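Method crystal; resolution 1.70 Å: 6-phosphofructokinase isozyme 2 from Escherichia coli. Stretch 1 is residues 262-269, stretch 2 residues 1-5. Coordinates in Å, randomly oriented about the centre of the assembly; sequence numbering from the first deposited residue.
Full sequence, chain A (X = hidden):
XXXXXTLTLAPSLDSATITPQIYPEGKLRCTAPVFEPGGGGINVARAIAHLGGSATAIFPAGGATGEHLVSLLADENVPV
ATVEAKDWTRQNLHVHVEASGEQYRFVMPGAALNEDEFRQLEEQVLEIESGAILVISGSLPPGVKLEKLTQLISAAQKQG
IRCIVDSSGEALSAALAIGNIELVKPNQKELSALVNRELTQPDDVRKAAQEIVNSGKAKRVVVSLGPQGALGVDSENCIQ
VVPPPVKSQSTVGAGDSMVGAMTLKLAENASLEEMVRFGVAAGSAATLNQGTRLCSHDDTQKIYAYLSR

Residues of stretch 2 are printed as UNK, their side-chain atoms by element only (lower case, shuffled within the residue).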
# COMPACT_ATOMS: atom_id res chain seq x y z
N MET A 262 11.83 31.00 13.78
CA MET A 262 13.20 31.49 13.79
C MET A 262 13.29 32.89 13.19
O MET A 262 14.09 33.71 13.63
CB MET A 262 14.15 30.51 13.10
CG MET A 262 14.26 29.19 13.87
SD MET A 262 15.62 28.14 13.34
CE MET A 262 15.25 27.92 11.60
N THR A 263 12.44 33.16 12.20
CA THR A 263 12.37 34.47 11.57
C THR A 263 11.97 35.54 12.59
O THR A 263 12.57 36.62 12.64
CB THR A 263 11.37 34.48 10.41
OG1 THR A 263 11.82 33.59 9.38
CG2 THR A 263 11.22 35.88 9.83
N LEU A 264 10.96 35.24 13.39
CA LEU A 264 10.53 36.16 14.44
C LEU A 264 11.64 36.41 15.45
O LEU A 264 11.85 37.55 15.87
CB LEU A 264 9.29 35.61 15.16
CG LEU A 264 7.98 35.83 14.41
CD1 LEU A 264 6.87 35.00 15.05
CD2 LEU A 264 7.61 37.31 14.40
N LYS A 265 12.35 35.36 15.83
CA LYS A 265 13.48 35.51 16.75
C LYS A 265 14.59 36.34 16.11
O LYS A 265 15.24 37.14 16.79
CB LYS A 265 14.03 34.15 17.19
CG LYS A 265 13.19 33.46 18.26
CD LYS A 265 12.97 34.37 19.47
CE LYS A 265 12.27 33.64 20.61
NZ LYS A 265 11.98 34.55 21.75
N LEU A 266 14.80 36.14 14.81
CA LEU A 266 15.84 36.88 14.10
C LEU A 266 15.49 38.37 14.09
O LEU A 266 16.36 39.23 14.27
CB LEU A 266 15.99 36.34 12.67
CG LEU A 266 17.35 36.47 11.98
CD1 LEU A 266 17.41 37.74 11.16
CD2 LEU A 266 18.48 36.44 13.00
N ALA A 267 14.20 38.67 13.90
CA ALA A 267 13.73 40.05 13.90
C ALA A 267 13.89 40.72 15.26
O ALA A 267 14.00 41.94 15.36
CB ALA A 267 12.29 40.12 13.44
N GLU A 268 13.91 39.90 16.31
CA GLU A 268 14.08 40.41 17.68
C GLU A 268 15.55 40.44 18.05
O GLU A 268 15.91 40.74 19.19
CB GLU A 268 13.30 39.54 18.67
CG GLU A 268 11.79 39.58 18.50
CD GLU A 268 11.08 38.44 19.20
OE1 GLU A 268 9.88 38.22 18.92
OE2 GLU A 268 11.72 37.75 20.03
N ASN A 269 16.40 40.12 17.07
CA ASN A 269 17.84 40.00 17.27
C ASN A 269 18.23 39.06 18.41
O ASN A 269 19.13 39.35 19.20
CB ASN A 269 18.48 41.38 17.45
CG ASN A 269 19.93 41.41 17.01
OD1 ASN A 269 20.84 41.26 17.83
ND2 ASN A 269 20.15 41.58 15.71
N UNK A 1 10.99 45.74 16.61
CA UNK A 1 11.05 44.66 15.64
C UNK A 1 10.90 45.19 14.22
O UNK A 1 10.06 46.05 13.95
c UNK A 1 8.87 40.25 16.46
s UNK A 1 8.61 41.31 15.04
c UNK A 1 10.08 42.36 15.09
c UNK A 1 9.95 43.62 15.93
N UNK A 2 11.73 44.69 13.31
CA UNK A 2 11.66 45.10 11.92
C UNK A 2 10.53 44.36 11.22
O UNK A 2 10.01 43.38 11.74
c UNK A 2 12.98 44.83 11.17
c UNK A 2 14.09 45.73 11.72
c UNK A 2 13.37 43.36 11.29
N UNK A 3 10.16 44.83 10.03
CA UNK A 3 9.09 44.18 9.29
C UNK A 3 9.56 42.89 8.63
O UNK A 3 10.74 42.72 8.32
n UNK A 3 5.11 47.68 5.87
c UNK A 3 7.94 46.42 8.85
n UNK A 3 6.18 46.13 7.19
c UNK A 3 5.29 46.42 6.25
c UNK A 3 7.02 47.11 7.87
c UNK A 3 8.51 45.14 8.24
n UNK A 3 4.58 45.45 5.69
N UNK A 4 8.62 41.97 8.42
CA UNK A 4 8.93 40.67 7.82
C UNK A 4 8.11 40.43 6.56
O UNK A 4 6.90 40.66 6.53
c UNK A 4 9.46 39.75 10.10
c UNK A 4 8.99 38.18 8.20
c UNK A 4 9.02 38.86 11.26
c UNK A 4 8.65 39.53 8.82
N UNK A 5 8.79 39.98 5.51
CA UNK A 5 8.14 39.63 4.26
C UNK A 5 8.52 38.21 3.88
O UNK A 5 9.59 37.72 4.26
c UNK A 5 6.69 43.88 3.01
c UNK A 5 7.48 44.68 3.80
c UNK A 5 8.62 44.18 4.39
o UNK A 5 7.13 45.99 4.01
c UNK A 5 8.20 42.03 3.38
c UNK A 5 7.05 42.56 2.80
c UNK A 5 8.59 40.58 3.15
c UNK A 5 8.98 42.86 4.17

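Position 1 carries four side-chain atoms, three carbons and one sulfur, in an unbranched chain with the sulfur between the second and last carbons. The second carbon lies 3.6 Å from A267 CB; the terminal carbon lies 3.8 Å from L264 CD2 and 3.3 Å from E268 OE1. A thioether with a terminal methyl identifies methionine, M1, these carbons being CG and CE. Its chi1 and chi2 are both t (-171° and -164°), which extends the chain from a CB that points sideways, so that its end comes nearer the helix. The first two contacts are apolar packing; the third is a close approach of a methyl to a carboxylate oxygen. High B values mark this residue as poorly ordered, so these distances deserve caution.

Position 2 has three side-chain carbons, forked at CB, with one arm 4.0 Å from A267 CB. Two single-carbon branches on CB and no heteroatom give valine, V2, with chi1 at -67° (m). The contact is made by CG2; the backbone N is buried here without a partner in the model.

Position 3 shows three carbons, a nitrogen, then a carbon bearing two more nitrogens. CA to CB points away from the helix, and the side chain stays at least 8.2 Å from it, making no contact. The guanidinium group gives arginine, R3.

Position 4 has four carbons, forked at CB, one arm two carbons long. CA to CB points toward the helix, and side-chain carbons lie 3.6 Å from T263 CG2, 3.8 Å from L264 CD2 and 4.1 Å from A267 CB. The asymmetric fork indicates isoleucine, I4. CG2 makes the closest approach to T263, but I4 CD1 is also near T263 CG2, at 4.0 Å; the L264 and A267 distances are to CD1.

Position 5 has one carbon leading to a six-carbon ring that bears an oxygen. Its CA to CB points away, and the side chain comes no closer than 8.6 Å. The ring and oxygen identify tyrosine, Y5.

The contact works by apolar packing, without a hydrogen bond across the stretches, and buries 308 Å² summed over both sides. T263 and A267, joined by the backbone bond from A267 N to T263 O (2.9 Å), both direct CA to CB toward stretch 2. A267 is central: its single methyl meets M1, V2 and I4. L264 points its CB sideways, yet its CD2 lies near both M1 CE and I4 CD1. On stretch 2, I4 is the inward-facing residue between R3 and Y5.

Stretch 2 1-5: MVRIY
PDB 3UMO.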